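Local coordinates for subclass B1 metallo-beta-lactamase (Myroides odoratimimus, PDB 6T5L) that hydrolyses the beta-lactam ring of antibiotics, carbapenems included, with a zinc-dependent active site, at the zinc ion site. Numbering follows the deposited sequence.

The zinc ion site. Residues 50, 96, 98, 100, 161-162, 180, 194, 221. With ZN (zinc ion), chain B; ZN (zinc ion), chain C.
This is the catalytic dinuclear zinc centre of a subclass B1 metallo-beta-lactamase: the paired three-histidine and Asp-Cys-His sites are those of the B1 active centre. One zinc (chain B) sits in the three-histidine site, near tetrahedral, and the other (chain C) in the Asp-Cys-His site, 3.7 Å from ZN to ZN. His96 and His161 reach the first metal through NE2, whereas His98 turns its ring to use ND1, 2.0 Å from that zinc. This leaves NE2 of His98 pointing away from the metal, where it donates a nearly straight hydrogen bond (166° at H) of 2.7 Å to OD2 of Asp194. The carboxylate accepts it on its anti lone pair, in the plane of the imidazole, so this second-shell aspartate fixes the ring's rotation and may make it a stronger donor to zinc. The His161 ring, with CG anti to the backbone N (chi1 172°), carries CB of Cys180 over the centre of one face, 3.4 Å above its plane, so a ligand of one zinc packs on a ligand of the other. The second zinc is partly occupied and its geometry irregular. Cys180 SG binds it at 2.1 Å, alongside His221 NE2, Asp100 OD2 and a water; further ligands may be unseen. On the far edge of the His221 ring, ND1 donates to the backbone carbonyl O of Ala50 (3.0 Å) in the carbonyl plane, anchoring the imidazole to strand 49-58. Asp100 CG takes the crowded position between backbone N and carbonyl carbon (chi1 50°), which brings the carboxylate to the metals. OD2 binds the second zinc; OD1 faces water 1. That water is modelled too close to the first zinc; it may stand for this family's hydroxide nucleophile, but its position cannot fix that role. The site is expected to activate water and polarise the substrate for beta-lactam ring opening.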
loop_
_atom_site.group_PDB
_atom_site.type_symbol
_atom_site.label_atom_id
_atom_site.label_comp_id
_atom_site.label_asym_id
_atom_site.label_seq_id
_atom_site.Cartn_x
_atom_site.Cartn_y
_atom_site.Cartn_z
ATOM N N ALA A 50 6.804 -6.300 10.425
ATOM C CA ALA A 50 6.467 -4.935 10.069
ATOM C C ALA A 50 5.939 -4.864 8.638
ATOM O O ALA A 50 6.419 -5.562 7.732
ATOM C CB ALA A 50 7.688 -4.024 10.251
ATOM N N HIS A 96 -3.308 -5.528 -2.613
ATOM C CA HIS A 96 -3.651 -6.921 -2.935
ATOM C C HIS A 96 -4.475 -7.531 -1.786
ATOM O O HIS A 96 -4.869 -6.854 -0.831
ATOM C CB HIS A 96 -2.412 -7.801 -3.305
ATOM C CG HIS A 96 -1.388 -7.998 -2.219
ATOM N ND1 HIS A 96 -0.496 -7.012 -1.875
ATOM C CD2 HIS A 96 -1.001 -9.109 -1.521
ATOM C CE1 HIS A 96 0.336 -7.484 -0.949
ATOM N NE2 HIS A 96 0.030 -8.745 -0.698
ATOM N N HIS A 98 -3.977 -9.873 0.556
ATOM C CA HIS A 98 -3.478 -10.422 1.814
ATOM C C HIS A 98 -3.829 -9.517 2.993
ATOM O O HIS A 98 -4.246 -8.371 2.820
ATOM C CB HIS A 98 -1.969 -10.575 1.765
ATOM C CG HIS A 98 -1.537 -11.716 0.927
ATOM N ND1 HIS A 98 -0.300 -11.776 0.327
ATOM C CD2 HIS A 98 -2.183 -12.860 0.606
ATOM C CE1 HIS A 98 -0.208 -12.912 -0.346
ATOM N NE2 HIS A 98 -1.325 -13.602 -0.169
ATOM N N ASP A 100 -1.884 -7.975 5.213
ATOM C CA ASP A 100 -1.178 -6.692 5.320
ATOM C C ASP A 100 -1.691 -5.673 4.301
ATOM O O ASP A 100 -1.026 -4.624 4.072
ATOM C CB ASP A 100 0.369 -6.848 5.242
ATOM C CG ASP A 100 0.891 -7.703 4.058
ATOM O OD1 ASP A 100 0.345 -8.788 3.754
ATOM O OD2 ASP A 100 1.983 -7.388 3.528
ATOM N N HIS A 161 4.320 -10.714 -6.558
ATOM C CA HIS A 161 4.043 -11.194 -5.212
ATOM C C HIS A 161 2.701 -11.929 -5.156
ATOM O O HIS A 161 2.583 -12.985 -4.521
ATOM C CB HIS A 161 4.065 -10.006 -4.227
ATOM C CG HIS A 161 3.597 -10.366 -2.855
ATOM N ND1 HIS A 161 4.381 -11.077 -1.970
ATOM C CD2 HIS A 161 2.399 -10.177 -2.243
ATOM C CE1 HIS A 161 3.699 -11.267 -0.856
ATOM N NE2 HIS A 161 2.503 -10.719 -0.996
ATOM N N THR A 162 1.673 -11.373 -5.796
ATOM C CA THR A 162 0.413 -12.072 -6.021
ATOM C C THR A 162 0.020 -11.844 -7.461
ATOM O O THR A 162 0.617 -11.015 -8.135
ATOM C CB THR A 162 -0.739 -11.522 -5.158
ATOM O OG1 THR A 162 -0.854 -10.109 -5.438
ATOM C CG2 THR A 162 -0.494 -11.733 -3.653
ATOM N N CYS A 180 3.980 -5.021 -1.825
ATOM C CA CYS A 180 4.775 -6.241 -1.723
ATOM C C CYS A 180 5.295 -6.759 -3.036
ATOM O O CYS A 180 6.157 -7.643 -3.032
ATOM C CB CYS A 180 3.943 -7.309 -1.044
ATOM S SG CYS A 180 3.326 -6.769 0.544
ATOM N N ASP A 194 1.616 -17.393 -3.164
ATOM C CA ASP A 194 0.675 -16.816 -4.124
ATOM C C ASP A 194 1.378 -16.109 -5.281
ATOM O O ASP A 194 0.731 -15.373 -6.039
ATOM C CB ASP A 194 -0.255 -15.827 -3.408
ATOM C CG ASP A 194 -1.175 -16.523 -2.413
ATOM O OD1 ASP A 194 -1.561 -17.641 -2.698
ATOM O OD2 ASP A 194 -1.465 -16.003 -1.318
ATOM N N HIS A 221 7.453 -4.209 2.750
ATOM C CA HIS A 221 8.107 -4.434 4.030
ATOM C C HIS A 221 9.496 -3.809 3.996
ATOM O O HIS A 221 10.195 -3.948 2.994
ATOM C CB HIS A 221 8.186 -5.945 4.304
ATOM C CG HIS A 221 6.885 -6.654 4.083
ATOM N ND1 HIS A 221 6.005 -6.928 5.108
ATOM C CD2 HIS A 221 6.304 -7.121 2.956
ATOM C CE1 HIS A 221 4.946 -7.546 4.623
ATOM N NE2 HIS A 221 5.104 -7.680 3.320
HETATM ZN ZN ZN B . 1.033 -10.297 0.167
HETATM ZN ZN ZN C . 3.493 -8.242 2.094
HETATM O O HOH W 1 1.432 -9.684 1.198
HETATM O O HOH W 2 5.254 -9.499 1.279
#